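Local coordinates for protein alpha-1,4-endofucoidanase (Mariniflexile fucanivorans, PDB 6DNS) that hydrolyses fucoidan from within the chain as a family GH107 endo-acting glycoside hydrolase, probably by a retaining mechanism, and binds calcium ions, at residues Ala97-Ile102 / Glu206-Glu211; Gly300-Pro305 / Phe343-Thr348; Asp451-Gly456 / Asp502-Thr507. All coordinates share one frame; numbering follows the deposited sequence.

Interaction 1: residues Ala97-Ile102 / Glu206-Glu211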
# COMPACT_ATOMS: atom_id res chain seq x y z
N ALA A 97 6.07 4.31 8.18
CA ALA A 97 6.25 5.62 7.55
C ALA A 97 6.75 6.60 8.62
O ALA A 97 6.38 6.48 9.79
CB ALA A 97 4.95 6.11 6.95
N PRO A 98 7.60 7.57 8.22
CA PRO A 98 8.23 8.46 9.19
C PRO A 98 7.28 9.53 9.75
O PRO A 98 6.36 9.95 9.05
CB PRO A 98 9.34 9.12 8.37
CG PRO A 98 8.78 9.18 7.00
CD PRO A 98 7.96 7.94 6.84
N HIS A 99 7.53 9.94 10.99
CA HIS A 99 6.76 11.00 11.64
C HIS A 99 7.61 11.64 12.75
O HIS A 99 8.12 10.92 13.61
CB HIS A 99 5.46 10.43 12.24
CG HIS A 99 4.39 11.45 12.47
ND1 HIS A 99 4.40 12.31 13.54
CD2 HIS A 99 3.29 11.75 11.75
CE1 HIS A 99 3.34 13.09 13.48
NE2 HIS A 99 2.65 12.78 12.40
N PRO A 100 7.80 12.98 12.72
CA PRO A 100 8.61 13.68 13.73
C PRO A 100 8.26 13.36 15.19
O PRO A 100 9.15 13.12 16.00
CB PRO A 100 8.35 15.16 13.44
CG PRO A 100 8.02 15.21 11.99
CD PRO A 100 7.32 13.92 11.67
N ILE A 101 6.96 13.36 15.50
CA ILE A 101 6.47 13.10 16.86
C ILE A 101 6.79 11.67 17.31
O ILE A 101 7.25 11.47 18.43
CB ILE A 101 4.95 13.39 17.00
CG1 ILE A 101 4.65 14.87 16.75
CG2 ILE A 101 4.43 12.98 18.38
CD1 ILE A 101 3.19 15.19 16.50
N ILE A 102 6.55 10.70 16.43
CA ILE A 102 6.85 9.29 16.73
C ILE A 102 8.36 9.09 16.84
O ILE A 102 8.83 8.39 17.74
CB ILE A 102 6.27 8.32 15.67
CG1 ILE A 102 4.74 8.41 15.63
CG2 ILE A 102 6.69 6.88 15.95
CD1 ILE A 102 4.10 7.73 14.43
N GLU A 206 -5.60 13.28 15.48
CA GLU A 206 -5.31 14.68 15.14
C GLU A 206 -3.88 14.89 14.66
O GLU A 206 -3.66 15.51 13.62
CB GLU A 206 -5.59 15.59 16.35
CG GLU A 206 -5.37 17.09 16.15
CD GLU A 206 -6.24 17.71 15.07
OE1 GLU A 206 -7.32 17.16 14.76
OE2 GLU A 206 -5.86 18.77 14.54
N PHE A 207 -2.90 14.39 15.42
CA PHE A 207 -1.49 14.70 15.18
C PHE A 207 -0.76 13.68 14.30
O PHE A 207 0.07 14.07 13.47
CB PHE A 207 -0.75 14.89 16.51
CG PHE A 207 -1.20 16.10 17.28
CD1 PHE A 207 -2.02 15.98 18.40
CD2 PHE A 207 -0.83 17.38 16.86
CE1 PHE A 207 -2.45 17.10 19.09
CE2 PHE A 207 -1.26 18.50 17.55
CZ PHE A 207 -2.06 18.37 18.67
N ILE A 208 -1.07 12.39 14.46
CA ILE A 208 -0.37 11.32 13.74
C ILE A 208 -1.10 10.91 12.46
O ILE A 208 -0.53 11.01 11.36
CB ILE A 208 -0.16 10.07 14.64
CG1 ILE A 208 0.42 10.46 16.01
CG2 ILE A 208 0.73 9.04 13.94
CD1 ILE A 208 1.68 11.30 15.97
N LEU A 209 -2.34 10.46 12.60
CA LEU A 209 -3.13 9.91 11.48
C LEU A 209 -3.43 10.95 10.40
O LEU A 209 -3.31 10.66 9.21
CB LEU A 209 -4.44 9.31 12.00
CG LEU A 209 -5.34 8.56 11.01
CD1 LEU A 209 -4.61 7.39 10.37
CD2 LEU A 209 -6.59 8.08 11.72
N LYS A 210 -3.82 12.15 10.83
CA LYS A 210 -4.12 13.26 9.92
C LYS A 210 -2.90 13.66 9.09
O LYS A 210 -3.03 13.90 7.89
CB LYS A 210 -4.62 14.48 10.71
CG LYS A 210 -5.21 15.60 9.85
CD LYS A 210 -5.72 16.73 10.72
CE LYS A 210 -6.14 17.93 9.89
NZ LYS A 210 -6.58 19.07 10.73
N GLU A 211 -1.73 13.72 9.74
CA GLU A 211 -0.48 14.07 9.06
C GLU A 211 -0.15 13.04 7.98
O GLU A 211 0.17 13.42 6.85
CB GLU A 211 0.68 14.16 10.07
CG GLU A 211 1.97 14.79 9.53
CD GLU A 211 1.91 16.30 9.36
OE1 GLU A 211 0.87 16.93 9.69
OE2 GLU A 211 2.91 16.88 8.90
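His99 reaches across to the helix of 206-211 and lies over the end of Ile208, whose CD1 sits above one ring face, 3.9 Å from the ring centroid and 30° off the normal, which meets the criterion for a CH-pi contact. At the ring edge, NE2 donates to the backbone carbonyl O of Phe207 at 3.1 Å, a weak bond because the angle at hydrogen is only 127°. That carbonyl falls in the wider pi-type turn of 206-209. With CG anti to the backbone N (chi1 -159°), the imidazole is directed at this helix, while ND1 turns back to accept weakly from Ile101 N and so caps the helix that starts at Pro100. Replacing the imidazole by an alanine would remove the face under Ile208 CD1 and is likely to leave Ile101 N without its capping acceptor and Phe207 O without this weak donor.

The tight, buried part continues through Ile102, whose CD1 meets Ile208 CG2 at 3.6 Å. Glu211 CB is also close, 3.3 Å from His99 NE2 at the ring edge. Toward the solvent the fit slackens: Ile101 CD1 approaches Phe207 CB at 4.0 Å, and the exposed Glu211 keeps its OE1 5.3 Å from His99 NE2, too far for a salt bridge.

Trp172 and Trp175 of helix 168-176 pack on Ile101, Tyr212 of helix 198-216 meets the His99 ring, and Leu209 faces helix 249-261, so the short helix 100-104 joins the helices around the parallel sheet, probably a barrel-like beta/alpha catalytic domain as in GH29 relatives.

Interaction 2: residues Gly300-Pro305 / Phe343-Thr348; sequences GNMVVP and FPKQST
Lys345 reaches across from one loop to the other and ends on the carbonyl of Gly300. At its root, CB is set so that CG lies between the backbone N and the carbonyl carbon (chi1 54°); CG then passes Met302 CG at 4.3 Å. Beyond CG the chain runs extended, and CE comes within 3.1 Å of Gly300 O. The tip NZ donates to that same oxygen at 2.7 Å, approaching from above the carbonyl plane, 40° out of it. NZ also donates to the carbonyls of Gly298 and Thr349, and the ammonium group makes a cation-pi contact with Trp351.

Beside the lysine, Met302 supplies the apolar half of the interface. Its CE touches Pro344 CB at 3.5 Å, and the two side chains lie side by side, pointing the same way. Asn301 CA approaches Thr348 O at 3.3 Å in a CA-H...O contact. Asn301 OD1 accepts from Val303 N at 3.2 Å, closing an Asx turn, while Asn301 ND2 lies 3.9 Å from Thr348 CG2.

The chemistry therefore combines a buried ammonium with a small apolar patch. Three carbonyl oxygens and an indole face would probably stabilise the positive charge, and the lysine, bonded to Gly298 and Gly300 of one loop and to Thr349 of its own, ties together the loops after strands 266-269 and 341-342 of the parallel sheet.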
# COMPACT_ATOMS: atom_id res chain seq x y z
N GLY A 300 -7.19 -19.69 13.74
CA GLY A 300 -7.35 -21.01 13.14
C GLY A 300 -7.95 -20.97 11.74
O GLY A 300 -8.34 -19.90 11.26
N ASN A 301 -8.03 -22.13 11.11
CA ASN A 301 -8.53 -22.26 9.74
C ASN A 301 -10.01 -21.88 9.67
O ASN A 301 -10.85 -22.46 10.36
CB ASN A 301 -8.29 -23.69 9.23
CG ASN A 301 -8.76 -23.91 7.80
OD1 ASN A 301 -9.18 -22.98 7.11
ND2 ASN A 301 -8.69 -25.16 7.36
N MET A 302 -10.32 -20.90 8.81
CA MET A 302 -11.67 -20.32 8.72
C MET A 302 -12.73 -21.18 8.02
O MET A 302 -13.90 -20.81 8.03
CB MET A 302 -11.61 -18.91 8.08
CG MET A 302 -11.16 -18.86 6.62
SD MET A 302 -11.74 -17.39 5.76
CE MET A 302 -11.64 -17.93 4.05
N VAL A 303 -12.33 -22.29 7.40
CA VAL A 303 -13.26 -23.15 6.64
C VAL A 303 -13.23 -24.63 7.07
O VAL A 303 -13.46 -25.52 6.25
CB VAL A 303 -13.03 -23.01 5.11
CG1 VAL A 303 -13.33 -21.59 4.65
CG2 VAL A 303 -11.61 -23.41 4.71
N VAL A 304 -12.97 -24.88 8.36
CA VAL A 304 -13.01 -26.24 8.92
C VAL A 304 -13.55 -26.18 10.36
O VAL A 304 -13.09 -25.34 11.15
CB VAL A 304 -11.62 -26.93 8.85
CG1 VAL A 304 -10.62 -26.32 9.82
CG2 VAL A 304 -11.74 -28.43 9.07
N PRO A 305 -14.53 -27.01 10.74
CA PRO A 305 -15.17 -28.04 9.90
C PRO A 305 -16.16 -27.47 8.87
O PRO A 305 -16.23 -26.25 8.69
CB PRO A 305 -15.90 -28.90 10.94
CG PRO A 305 -16.29 -27.92 11.99
CD PRO A 305 -15.17 -26.92 12.07
N PHE A 343 -12.87 -9.75 4.31
CA PHE A 343 -11.42 -9.78 4.55
C PHE A 343 -11.00 -11.18 5.04
O PHE A 343 -10.56 -11.32 6.19
CB PHE A 343 -11.05 -8.65 5.54
CG PHE A 343 -9.56 -8.43 5.75
CD1 PHE A 343 -8.58 -8.98 4.91
CD2 PHE A 343 -9.14 -7.61 6.79
CE1 PHE A 343 -7.23 -8.73 5.14
CE2 PHE A 343 -7.79 -7.36 7.02
CZ PHE A 343 -6.84 -7.93 6.19
N PRO A 344 -11.11 -12.21 4.17
CA PRO A 344 -10.71 -13.57 4.53
C PRO A 344 -9.20 -13.79 4.39
O PRO A 344 -8.47 -12.88 3.99
CB PRO A 344 -11.45 -14.43 3.51
CG PRO A 344 -11.49 -13.57 2.30
CD PRO A 344 -11.61 -12.16 2.78
N LYS A 345 -8.77 -15.01 4.70
CA LYS A 345 -7.37 -15.42 4.56
C LYS A 345 -7.27 -16.61 3.61
O LYS A 345 -8.07 -17.54 3.68
CB LYS A 345 -6.73 -15.74 5.92
CG LYS A 345 -7.46 -16.77 6.77
CD LYS A 345 -6.79 -16.91 8.13
CE LYS A 345 -7.61 -17.76 9.08
NZ LYS A 345 -7.16 -17.60 10.49
N GLN A 346 -6.28 -16.56 2.73
CA GLN A 346 -6.08 -17.58 1.71
C GLN A 346 -5.41 -18.83 2.28
O GLN A 346 -5.73 -19.94 1.86
CB GLN A 346 -5.25 -17.00 0.56
CG GLN A 346 -5.03 -17.93 -0.63
CD GLN A 346 -4.40 -17.21 -1.81
OE1 GLN A 346 -3.81 -16.14 -1.66
NE2 GLN A 346 -4.52 -17.80 -2.99
N SER A 347 -4.50 -18.65 3.23
CA SER A 347 -3.86 -19.77 3.93
C SER A 347 -4.74 -20.30 5.07
O SER A 347 -5.79 -19.73 5.37
CB SER A 347 -2.48 -19.38 4.46
OG SER A 347 -2.56 -18.67 5.69
N THR A 348 -4.28 -21.38 5.69
CA THR A 348 -4.97 -21.98 6.84
C THR A 348 -4.66 -21.27 8.17
O THR A 348 -5.48 -21.32 9.09
CB THR A 348 -4.61 -23.47 7.00
OG1 THR A 348 -3.19 -23.64 7.04
CG2 THR A 348 -5.18 -24.29 5.84

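Interaction 3: residues Asp451-Gly456 / Asp502-Thr507; sequences DPEGVG and DSDGVT. With CA (calcium ion), chain D.
Asp451 OD1, which lies against Asp502 OD2 of the other loop, is gripped by the calcium ion at 2.3 Å and, weakly, by the backbone N of Glu453. Three more carboxylates across the two loops join it on the metal. Glu453 contributes OE2 and Asp504 contributes OD1, each 2.4 Å from the calcium ion, while Asp502 OD2 stands off at a longer 2.8 Å. The carbonyl oxygen of Gly419 completes the five protein ligands. Each of the four acidic side chains thus offers one oxygen to the metal.

The sharing of one cation explains how like charges crowd together. Asp451 OD1 and Asp502 OD2 come within 2.9 Å of each other without a hydrogen bond, their carboxylate planes turned 69° apart, and Glu453 OE2 lies near Asp504 OD1 in a similar pairing, with planes 78° apart. The double positive charge of the ion probably offsets this repulsion.

Backbone amides hold the second oxygen of Asp451 and of Asp502. Asp451 OD2 accepts from two of them: its anti lone pair meets Gly456 N at 3.0 Å, whereas Val455 N, at 2.8 Å, comes from 38° above the carboxylate plane. Gly505 N donates to Asp502 OD1 at 3.1 Å, almost in line with the CG-OD1 bond, an Asx motif that helps to fix the rotation of this carboxylate. Gly456 has backbone angles that by themselves call for glycine; its O also touches Asp502 CB.

The site lies in the putative Ig domain. The loop between strands 449-450 and 459-464 meets the turn that joins strands 494-501 and 506-513 of the antiparallel sheet, and Gly419, in the loop after helix 399-415, brings that loop to the same ion.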
# COMPACT_ATOMS: atom_id res chain seq x y z
N ASP A 451 -10.73 -8.83 -24.79
CA ASP A 451 -12.10 -9.25 -25.09
C ASP A 451 -12.45 -10.41 -24.14
O ASP A 451 -11.74 -11.42 -24.13
CB ASP A 451 -12.19 -9.72 -26.55
CG ASP A 451 -13.56 -10.28 -26.91
OD1 ASP A 451 -14.56 -10.00 -26.21
OD2 ASP A 451 -13.65 -11.00 -27.92
N PRO A 452 -13.52 -10.26 -23.32
CA PRO A 452 -13.95 -11.35 -22.43
C PRO A 452 -14.24 -12.68 -23.12
O PRO A 452 -13.83 -13.73 -22.62
CB PRO A 452 -15.23 -10.79 -21.80
CG PRO A 452 -15.04 -9.32 -21.81
CD PRO A 452 -14.29 -9.02 -23.07
N GLU A 453 -14.92 -12.64 -24.27
CA GLU A 453 -15.31 -13.86 -25.00
C GLU A 453 -14.14 -14.54 -25.73
O GLU A 453 -14.24 -15.71 -26.10
CB GLU A 453 -16.44 -13.58 -25.99
CG GLU A 453 -17.83 -13.45 -25.36
CD GLU A 453 -18.00 -12.18 -24.53
OE1 GLU A 453 -18.65 -12.25 -23.46
OE2 GLU A 453 -17.50 -11.12 -24.95
N GLY A 454 -13.04 -13.81 -25.95
CA GLY A 454 -11.84 -14.35 -26.58
C GLY A 454 -11.85 -14.34 -28.10
O GLY A 454 -11.12 -15.11 -28.72
N VAL A 455 -12.67 -13.46 -28.70
CA VAL A 455 -12.70 -13.28 -30.15
C VAL A 455 -11.51 -12.41 -30.54
O VAL A 455 -10.66 -12.81 -31.34
CB VAL A 455 -14.03 -12.66 -30.65
CG1 VAL A 455 -14.04 -12.50 -32.16
CG2 VAL A 455 -15.22 -13.50 -30.19
N GLY A 456 -11.45 -11.21 -29.96
CA GLY A 456 -10.32 -10.30 -30.16
C GLY A 456 -10.70 -8.83 -30.14
O GLY A 456 -11.88 -8.48 -30.24
N ASP A 502 -14.44 -4.07 -29.63
CA ASP A 502 -14.61 -5.42 -30.18
C ASP A 502 -15.99 -5.57 -30.83
O ASP A 502 -16.71 -4.57 -30.99
CB ASP A 502 -14.33 -6.50 -29.10
CG ASP A 502 -15.38 -6.54 -27.98
OD1 ASP A 502 -16.47 -5.94 -28.10
OD2 ASP A 502 -15.10 -7.20 -26.96
N SER A 503 -16.35 -6.79 -31.23
CA SER A 503 -17.65 -7.08 -31.85
C SER A 503 -18.86 -6.61 -31.03
O SER A 503 -19.83 -6.09 -31.59
CB SER A 503 -17.78 -8.58 -32.13
OG SER A 503 -17.67 -9.34 -30.93
N ASP A 504 -18.79 -6.77 -29.71
CA ASP A 504 -19.90 -6.40 -28.82
C ASP A 504 -20.06 -4.89 -28.60
O ASP A 504 -21.18 -4.42 -28.41
CB ASP A 504 -19.77 -7.12 -27.47
CG ASP A 504 -19.98 -8.62 -27.58
OD1 ASP A 504 -19.03 -9.38 -27.29
OD2 ASP A 504 -21.08 -9.04 -27.98
N GLY A 505 -18.96 -4.15 -28.62
CA GLY A 505 -19.02 -2.69 -28.46
C GLY A 505 -17.68 -2.01 -28.24
O GLY A 505 -16.66 -2.44 -28.78
N VAL A 506 -17.70 -0.93 -27.45
CA VAL A 506 -16.51 -0.12 -27.15
C VAL A 506 -16.50 0.30 -25.67
O VAL A 506 -17.56 0.63 -25.11
CB VAL A 506 -16.42 1.12 -28.09
CG1 VAL A 506 -17.66 2.00 -27.99
CG2 VAL A 506 -15.16 1.93 -27.82
N THR A 507 -15.32 0.28 -25.05
CA THR A 507 -15.15 0.64 -23.63
C THR A 507 -14.07 1.71 -23.46
O THR A 507 -12.99 1.59 -24.03
CB THR A 507 -14.75 -0.58 -22.78
OG1 THR A 507 -15.69 -1.64 -22.98
CG2 THR A 507 -14.70 -0.23 -21.29
CA CA D . -16.78 -9.35 -26.42

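In the fold
The three contacts follow one another along the chain and do not touch. Interactions 1 and 2 belong to the part built around the parallel sheet, their centres about 34 Å apart and their nearest atoms about 15 Å; both lie away from the calcium sites of the chain. Interaction 3 belongs to the putative Ig domain and alone among them holds a metal. Its centre is about 48 Å from that of interaction 1, across the chain's centre, and about 37 Å from that of interaction 2. A second calcium ion lies about 11 Å from the side chain of Pro452, and Thr77, another calcium ligand, lies about 9 Å from Pro452, side chain to side chain.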